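Local coordinates for major capsid protein (Faustovirus, PDB 5J7O), which probably builds the icosahedral outer shell of this large double-stranded DNA virus, as a double jelly-roll capsid protein that assembles into trimers, at residues 428-437 against 592-603; 520-529 against 562-571. All coordinates share one frame; numbering follows the deposited sequence.

Both contacts belong to one beta sandwich, consistent with the C-terminal of the two jelly rolls. Their centres lie about 12 Å apart. Interaction 1 joins two neighbouring strands, 432-436 and 592-597, within one four-stranded antiparallel sheet. Interaction 2 packs strand 526-531 of that sheet against strand 567-570 of the facing sheet. Strands 592-597 and 526-531 are adjacent, so the two contacts share a sheet. In sequence, both segments of interaction 2 fall between the two segments of interaction 1. They also touch directly, where Phe592 packs on Val529. One contact thus pairs strands within a sheet and the other packs that sheet against its partner.

Interaction 1 of 2, residues 428-437 against 592-603; sequences EVNAADQVLQ and FYIEYTSSFCDS
Tyr596 reaches across from strand 592-597 and donates its OH to Asn430 O, at 2.7 Å. Its CG stands between the backbone N and the carbonyl carbon (chi1 74°), and the ring lies under the backbone of Ala432 and Asp433. Asp433 N sits over one ring face. The carboxylate carbon of Glu428 lies in the ring plane at the edge, with CD 3.1 Å from Tyr596 OH.

The strands themselves pair antiparallel. Asp433 and Tyr596 exchange two backbone bonds, and so do Val435 and Ile594. Gln437 N continues the series to Phe592 O at 2.9 Å. Val435 O accepts twice: Ile594 N and Gln437 NE2 arrive from opposite faces of its carbonyl plane. Gln437 OE1 is held by Gln439 and Ser611. Just before strand 432-436, Ala431 O takes a weak bond from Ser598 N, just after strand 592-597. Ser598 OG accepts from Phe600 N, an ST turn, and from Cys601 N, which extends it to an ST motif. It also bonds Thr523 O.

On the face of the sheet opposite Tyr596, Leu436 CD1 forms a CH-pi contact over the Tyr593 ring, 4.0 Å from its centroid. Gln434 CG meets Glu595 CG at 3.6 Å, with amide and carboxylate planes nearly perpendicular. The acid end of Glu595 goes to Arg528 in a salt bridge.

Strand 432-436 is outermost in its sheet within this chain. Strand 526-531 flanks strand 592-597 on the other side. Ile594 packs on Leu449 and Tyr596 on Leu451 of strand 444-453, while Val435 packs on Leu609 of strand 607-620.

Interaction 2 of 2, residues 520-529 against 562-571; sequences ETETLDTVRV and QDKGALFLNF
Val527 and Leu567 meet at the apolar centre, with Val527 CG2 3.6 Å from Leu567 CD2. The two side chains lie alongside one another, running opposite ways. Leu567 also turns CD1 to Leu524 CD1, at 4.0 Å, so its two methyls are shared between two partners. Leu569 is divided in a similar way. Its CD2 meets Val527 CG1. Its CD1 lies 3.9 Å from Val529 CG2. Both valines hold CG1 anti to the backbone N, which leaves CG2 beside that N and lets each valine touch two residues. Further along, Val529 CG1 approaches the edge of the Phe571 ring near CZ, at 4.1 Å.

Strands 526-529 and 567-570 run in the same general direction, 24° apart, with axes 10.0 Å from each other. This is face-to-face packing of two sheets of a jelly-roll sandwich. Leu449 of strand 444-453 and Tyr545 of helix 542-552 add to the same core.

At the far end, Asp563 to Ala566 form a type I turn. Asp563 OD1 accepts from Gly565 N, an Asx turn. Water 2 bridges Thr523 OG1 and Gly565 O. Lys564 N gives a nearly straight bond (172°) to Glu520 OE2, at 3.1 Å, on the syn side, though tilted out of the carboxylate plane. Water 1 donates to both Glu520 OE2 and Asp563 OD1, two acceptors 3.6 Å apart. Asp563 OD2 has a salt bridge to Lys211. Glu522 OE2 pairs with Arg546, while Lys564 NZ stays 4.3 Å away, too far for a salt bridge.

The chemistry implies two kinds of hold. Branched aliphatic side chains join the sheets, and one direct hydrogen bond and two bridging waters tie the turn to segment 520-529. The shared water and Lys211 probably ease the repulsion between the two acids.

Interaction 1 of 2, residues 428-437 against 592-603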
# COMPACT_ATOMS: atom_id res chain seq x y z
N GLU B 428 20.53 14.90 24.81
CA GLU B 428 19.72 15.43 25.89
C GLU B 428 19.42 14.34 26.92
O GLU B 428 19.20 13.18 26.57
CB GLU B 428 18.39 15.98 25.35
CG GLU B 428 18.52 17.28 24.57
CD GLU B 428 18.64 18.49 25.47
OE1 GLU B 428 18.72 18.32 26.70
OE2 GLU B 428 18.63 19.63 24.94
N VAL B 429 19.44 14.74 28.19
CA VAL B 429 18.84 13.98 29.27
C VAL B 429 17.77 14.79 30.00
O VAL B 429 17.26 14.36 31.03
CB VAL B 429 19.91 13.47 30.27
CG1 VAL B 429 20.83 12.47 29.59
CG2 VAL B 429 20.70 14.64 30.84
N ASN B 430 17.43 15.96 29.47
CA ASN B 430 16.42 16.83 30.07
C ASN B 430 15.06 16.54 29.46
O ASN B 430 14.92 16.36 28.25
CB ASN B 430 16.79 18.30 29.86
CG ASN B 430 18.20 18.62 30.32
OD1 ASN B 430 19.06 19.01 29.53
ND2 ASN B 430 18.45 18.45 31.61
N ALA B 431 14.03 16.51 30.32
CA ALA B 431 12.68 16.26 29.85
C ALA B 431 12.16 17.40 28.99
O ALA B 431 11.29 17.20 28.14
CB ALA B 431 11.74 16.02 31.04
N ALA B 432 12.68 18.61 29.20
CA ALA B 432 12.30 19.77 28.42
C ALA B 432 13.50 20.70 28.33
O ALA B 432 14.20 20.91 29.33
CB ALA B 432 11.10 20.50 29.03
N ASP B 433 13.75 21.25 27.15
CA ASP B 433 14.91 22.10 26.97
C ASP B 433 14.71 23.01 25.77
O ASP B 433 13.87 22.76 24.90
CB ASP B 433 16.19 21.27 26.81
CG ASP B 433 17.45 22.06 27.13
OD1 ASP B 433 17.34 23.29 27.32
OD2 ASP B 433 18.53 21.45 27.20
N GLN B 434 15.52 24.07 25.73
CA GLN B 434 15.52 25.06 24.66
C GLN B 434 16.91 25.02 24.02
O GLN B 434 17.89 25.40 24.66
CB GLN B 434 15.19 26.45 25.19
CG GLN B 434 13.97 26.51 26.11
CD GLN B 434 14.26 26.02 27.51
OE1 GLN B 434 15.28 26.37 28.11
NE2 GLN B 434 13.37 25.18 28.04
N VAL B 435 16.98 24.56 22.78
CA VAL B 435 18.24 24.20 22.15
C VAL B 435 18.56 25.23 21.07
O VAL B 435 17.88 25.29 20.04
CB VAL B 435 18.19 22.78 21.56
CG1 VAL B 435 19.55 22.38 21.02
CG2 VAL B 435 17.70 21.80 22.61
N LEU B 436 19.59 26.03 21.31
CA LEU B 436 20.07 26.96 20.30
C LEU B 436 20.62 26.19 19.10
O LEU B 436 21.38 25.23 19.26
CB LEU B 436 21.15 27.88 20.87
CG LEU B 436 21.82 28.82 19.87
CD1 LEU B 436 20.86 29.90 19.40
CD2 LEU B 436 23.08 29.44 20.46
N GLN B 437 20.23 26.61 17.90
CA GLN B 437 20.63 25.95 16.66
C GLN B 437 21.79 26.73 16.07
O GLN B 437 21.61 27.64 15.27
CB GLN B 437 19.45 25.86 15.70
CG GLN B 437 18.23 25.16 16.30
CD GLN B 437 18.48 23.70 16.58
OE1 GLN B 437 19.03 22.98 15.75
NE2 GLN B 437 18.10 23.25 17.77
N PHE B 592 18.48 31.27 17.07
CA PHE B 592 17.37 30.40 16.72
C PHE B 592 17.24 29.30 17.77
O PHE B 592 18.23 28.65 18.11
CB PHE B 592 17.58 29.80 15.33
CG PHE B 592 16.36 29.18 14.73
CD1 PHE B 592 16.01 27.88 15.02
CD2 PHE B 592 15.57 29.90 13.84
CE1 PHE B 592 14.88 27.30 14.46
CE2 PHE B 592 14.45 29.33 13.27
CZ PHE B 592 14.11 28.03 13.58
N TYR B 593 16.02 29.07 18.25
CA TYR B 593 15.78 28.11 19.31
C TYR B 593 14.64 27.17 18.94
O TYR B 593 13.59 27.62 18.47
CB TYR B 593 15.45 28.80 20.64
CG TYR B 593 16.65 29.45 21.30
CD1 TYR B 593 17.05 30.73 20.94
CD2 TYR B 593 17.38 28.77 22.27
CE1 TYR B 593 18.14 31.32 21.54
CE2 TYR B 593 18.47 29.36 22.87
CZ TYR B 593 18.85 30.63 22.50
OH TYR B 593 19.94 31.22 23.10
N ILE B 594 14.86 25.87 19.14
CA ILE B 594 13.82 24.86 19.06
C ILE B 594 13.60 24.33 20.46
O ILE B 594 14.52 23.78 21.09
CB ILE B 594 14.21 23.72 18.10
CG1 ILE B 594 14.35 24.25 16.67
CG2 ILE B 594 13.18 22.60 18.16
CD1 ILE B 594 14.77 23.19 15.67
N GLU B 595 12.38 24.50 20.97
CA GLU B 595 12.04 24.11 22.33
C GLU B 595 11.13 22.89 22.30
O GLU B 595 10.19 22.83 21.50
CB GLU B 595 11.35 25.26 23.07
CG GLU B 595 12.12 26.56 23.01
CD GLU B 595 11.40 27.70 23.70
OE1 GLU B 595 11.86 28.85 23.59
OE2 GLU B 595 10.38 27.43 24.37
N TYR B 596 11.42 21.91 23.15
CA TYR B 596 10.68 20.66 23.19
C TYR B 596 10.29 20.33 24.62
O TYR B 596 10.91 20.79 25.58
CB TYR B 596 11.49 19.50 22.60
CG TYR B 596 12.60 19.02 23.52
CD1 TYR B 596 12.38 18.00 24.44
CD2 TYR B 596 13.87 19.59 23.46
CE1 TYR B 596 13.39 17.57 25.28
CE2 TYR B 596 14.88 19.16 24.29
CZ TYR B 596 14.64 18.15 25.20
OH TYR B 596 15.64 17.72 26.04
N THR B 597 9.24 19.52 24.75
CA THR B 597 8.91 18.84 25.99
C THR B 597 8.76 17.36 25.69
O THR B 597 8.25 16.98 24.63
CB THR B 597 7.62 19.39 26.62
OG1 THR B 597 6.61 19.52 25.62
CG2 THR B 597 7.89 20.74 27.26
N SER B 598 9.21 16.52 26.62
CA SER B 598 9.29 15.09 26.39
C SER B 598 8.70 14.33 27.57
O SER B 598 8.91 14.71 28.73
CB SER B 598 10.74 14.64 26.16
OG SER B 598 10.81 13.25 25.92
N SER B 599 7.98 13.26 27.27
CA SER B 599 7.52 12.31 28.28
C SER B 599 8.46 11.12 28.41
O SER B 599 8.26 10.29 29.30
CB SER B 599 6.11 11.82 27.95
OG SER B 599 5.17 12.87 28.00
N PHE B 600 9.49 11.03 27.57
CA PHE B 600 10.40 9.90 27.54
C PHE B 600 11.81 10.25 27.99
O PHE B 600 12.41 9.52 28.79
CB PHE B 600 10.44 9.30 26.13
CG PHE B 600 11.31 8.08 26.01
CD1 PHE B 600 10.85 6.84 26.43
CD2 PHE B 600 12.59 8.17 25.48
CE1 PHE B 600 11.65 5.72 26.32
CE2 PHE B 600 13.39 7.05 25.37
CZ PHE B 600 12.92 5.82 25.79
N CYS B 601 12.36 11.36 27.50
CA CYS B 601 13.78 11.65 27.68
C CYS B 601 14.08 12.02 29.13
O CYS B 601 13.51 12.98 29.67
CB CYS B 601 14.19 12.78 26.74
SG CYS B 601 15.95 13.21 26.82
N ASP B 602 14.98 11.27 29.75
CA ASP B 602 15.55 11.62 31.05
C ASP B 602 16.92 10.95 31.16
O ASP B 602 17.43 10.40 30.18
CB ASP B 602 14.61 11.23 32.19
CG ASP B 602 14.12 9.79 32.10
OD1 ASP B 602 14.85 8.94 31.55
OD2 ASP B 602 13.01 9.51 32.60
N SER B 603 17.51 11.00 32.35
CA SER B 603 18.86 10.47 32.54
C SER B 603 18.93 8.97 32.32
O SER B 603 20.00 8.45 31.99
CB SER B 603 19.38 10.83 33.93
OG SER B 603 19.52 12.23 34.07

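Interaction 2 of 2, residues 520-529 against 562-571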
# COMPACT_ATOMS: atom_id res chain seq x y z
N GLU B 520 5.84 2.10 18.81
CA GLU B 520 6.56 3.36 18.89
C GLU B 520 6.04 4.19 20.06
O GLU B 520 4.83 4.41 20.18
CB GLU B 520 6.43 4.14 17.59
CG GLU B 520 7.03 3.44 16.38
CD GLU B 520 6.64 4.11 15.07
OE1 GLU B 520 5.70 3.63 14.41
OE2 GLU B 520 7.27 5.13 14.72
N THR B 521 6.96 4.66 20.90
CA THR B 521 6.65 5.58 21.99
C THR B 521 7.27 6.93 21.64
O THR B 521 8.50 7.06 21.59
CB THR B 521 7.18 5.07 23.33
OG1 THR B 521 6.62 3.78 23.60
CG2 THR B 521 6.81 6.03 24.45
N GLU B 522 6.42 7.92 21.38
CA GLU B 522 6.90 9.23 20.95
C GLU B 522 7.81 9.85 22.01
O GLU B 522 7.54 9.76 23.21
CB GLU B 522 5.72 10.16 20.66
CG GLU B 522 4.89 9.75 19.45
CD GLU B 522 3.69 10.67 19.23
OE1 GLU B 522 3.78 11.87 19.56
OE2 GLU B 522 2.66 10.18 18.73
N THR B 523 8.89 10.47 21.55
CA THR B 523 9.83 11.15 22.44
C THR B 523 9.61 12.65 22.51
O THR B 523 10.15 13.29 23.42
CB THR B 523 11.28 10.87 21.99
OG1 THR B 523 11.44 11.24 20.61
CG2 THR B 523 11.62 9.40 22.16
N LEU B 524 8.84 13.22 21.60
CA LEU B 524 8.52 14.64 21.60
C LEU B 524 7.03 14.83 21.86
O LEU B 524 6.20 14.24 21.17
CB LEU B 524 8.91 15.30 20.28
CG LEU B 524 10.40 15.39 19.93
CD1 LEU B 524 10.58 15.81 18.48
CD2 LEU B 524 11.11 16.35 20.86
N ASP B 525 6.71 15.64 22.87
CA ASP B 525 5.31 15.99 23.14
C ASP B 525 4.91 17.27 22.42
O ASP B 525 3.93 17.29 21.67
CB ASP B 525 5.08 16.13 24.64
CG ASP B 525 5.13 14.80 25.37
OD1 ASP B 525 4.86 13.76 24.73
OD2 ASP B 525 5.44 14.79 26.58
N THR B 526 5.65 18.35 22.65
CA THR B 526 5.38 19.64 22.04
C THR B 526 6.67 20.22 21.49
O THR B 526 7.77 19.88 21.94
CB THR B 526 4.76 20.64 23.04
OG1 THR B 526 5.76 21.05 23.97
CG2 THR B 526 3.60 20.00 23.79
N VAL B 527 6.53 21.11 20.50
CA VAL B 527 7.67 21.81 19.91
C VAL B 527 7.29 23.28 19.73
O VAL B 527 6.16 23.60 19.36
CB VAL B 527 8.11 21.18 18.57
CG1 VAL B 527 9.16 22.04 17.88
CG2 VAL B 527 8.65 19.78 18.79
N ARG B 528 8.25 24.16 20.01
CA ARG B 528 8.09 25.60 19.84
C ARG B 528 9.32 26.14 19.13
O ARG B 528 10.44 25.69 19.37
CB ARG B 528 7.91 26.29 21.20
CG ARG B 528 7.77 27.80 21.15
CD ARG B 528 7.18 28.33 22.45
NE ARG B 528 8.10 29.18 23.20
CZ ARG B 528 7.97 30.50 23.30
NH1 ARG B 528 6.97 31.12 22.69
NH2 ARG B 528 8.86 31.20 24.00
N VAL B 529 9.11 27.10 18.23
CA VAL B 529 10.18 27.69 17.43
C VAL B 529 10.25 29.18 17.75
O VAL B 529 9.30 29.92 17.48
CB VAL B 529 9.96 27.46 15.93
CG1 VAL B 529 11.07 28.11 15.13
CG2 VAL B 529 9.89 25.97 15.63
N GLN B 562 5.70 8.02 8.01
CA GLN B 562 5.22 6.90 8.82
C GLN B 562 5.84 6.94 10.21
O GLN B 562 5.17 6.62 11.20
CB GLN B 562 5.53 5.58 8.12
CG GLN B 562 4.64 4.42 8.54
CD GLN B 562 3.25 4.51 7.94
OE1 GLN B 562 3.01 5.28 7.00
NE2 GLN B 562 2.33 3.72 8.46
N ASP B 563 7.11 7.31 10.30
CA ASP B 563 7.80 7.42 11.58
C ASP B 563 7.09 8.41 12.48
O ASP B 563 6.92 9.58 12.12
CB ASP B 563 9.25 7.84 11.35
CG ASP B 563 10.13 7.66 12.58
OD1 ASP B 563 9.60 7.69 13.72
OD2 ASP B 563 11.35 7.50 12.42
N LYS B 564 6.67 7.95 13.66
CA LYS B 564 5.91 8.79 14.58
C LYS B 564 6.75 9.90 15.21
O LYS B 564 6.17 10.82 15.81
CB LYS B 564 5.29 7.94 15.68
CG LYS B 564 3.87 7.48 15.38
CD LYS B 564 3.21 6.91 16.62
CE LYS B 564 1.71 6.74 16.42
NZ LYS B 564 1.03 6.32 17.68
N GLY B 565 8.07 9.85 15.10
CA GLY B 565 8.94 10.87 15.64
C GLY B 565 9.52 11.83 14.63
O GLY B 565 10.42 12.60 14.98
N ALA B 566 9.03 11.82 13.40
CA ALA B 566 9.55 12.69 12.35
C ALA B 566 8.70 13.96 12.28
O ALA B 566 7.51 13.89 11.97
CB ALA B 566 9.55 11.96 11.00
N LEU B 567 9.33 15.10 12.55
CA LEU B 567 8.64 16.38 12.55
C LEU B 567 9.22 17.29 11.48
O LEU B 567 10.42 17.24 11.17
CB LEU B 567 8.73 17.06 13.92
CG LEU B 567 7.73 16.58 14.99
CD1 LEU B 567 8.05 15.18 15.48
CD2 LEU B 567 7.68 17.56 16.15
N PHE B 568 8.36 18.13 10.91
CA PHE B 568 8.69 18.97 9.76
C PHE B 568 8.29 20.40 10.10
O PHE B 568 7.10 20.73 10.11
CB PHE B 568 7.99 18.47 8.50
CG PHE B 568 8.42 19.17 7.24
CD1 PHE B 568 7.77 20.31 6.80
CD2 PHE B 568 9.46 18.66 6.47
CE1 PHE B 568 8.15 20.94 5.63
CE2 PHE B 568 9.85 19.29 5.30
CZ PHE B 568 9.19 20.43 4.89
N LEU B 569 9.28 21.25 10.37
CA LEU B 569 9.04 22.66 10.70
C LEU B 569 9.15 23.48 9.42
O LEU B 569 10.26 23.71 8.92
CB LEU B 569 10.03 23.15 11.75
CG LEU B 569 10.41 22.23 12.92
CD1 LEU B 569 11.46 22.90 13.80
CD2 LEU B 569 9.19 21.86 13.74
N ASN B 570 8.02 23.93 8.89
CA ASN B 570 7.96 24.57 7.58
C ASN B 570 7.95 26.08 7.71
O ASN B 570 7.30 26.64 8.61
CB ASN B 570 6.73 24.10 6.81
CG ASN B 570 6.69 24.66 5.40
OD1 ASN B 570 7.70 25.10 4.86
ND2 ASN B 570 5.50 24.65 4.80
N PHE B 571 8.66 26.75 6.80
CA PHE B 571 8.71 28.21 6.76
C PHE B 571 8.50 28.75 5.35
O PHE B 571 8.63 29.96 5.13
CB PHE B 571 10.03 28.73 7.32
CG PHE B 571 10.38 28.16 8.66
CD1 PHE B 571 9.78 28.65 9.81
CD2 PHE B 571 11.31 27.14 8.78
CE1 PHE B 571 10.11 28.13 11.05
CE2 PHE B 571 11.64 26.61 10.01
CZ PHE B 571 11.03 27.11 11.15
O HOH W 1 9.90 5.29 15.09
O HOH W 2 11.33 12.39 17.59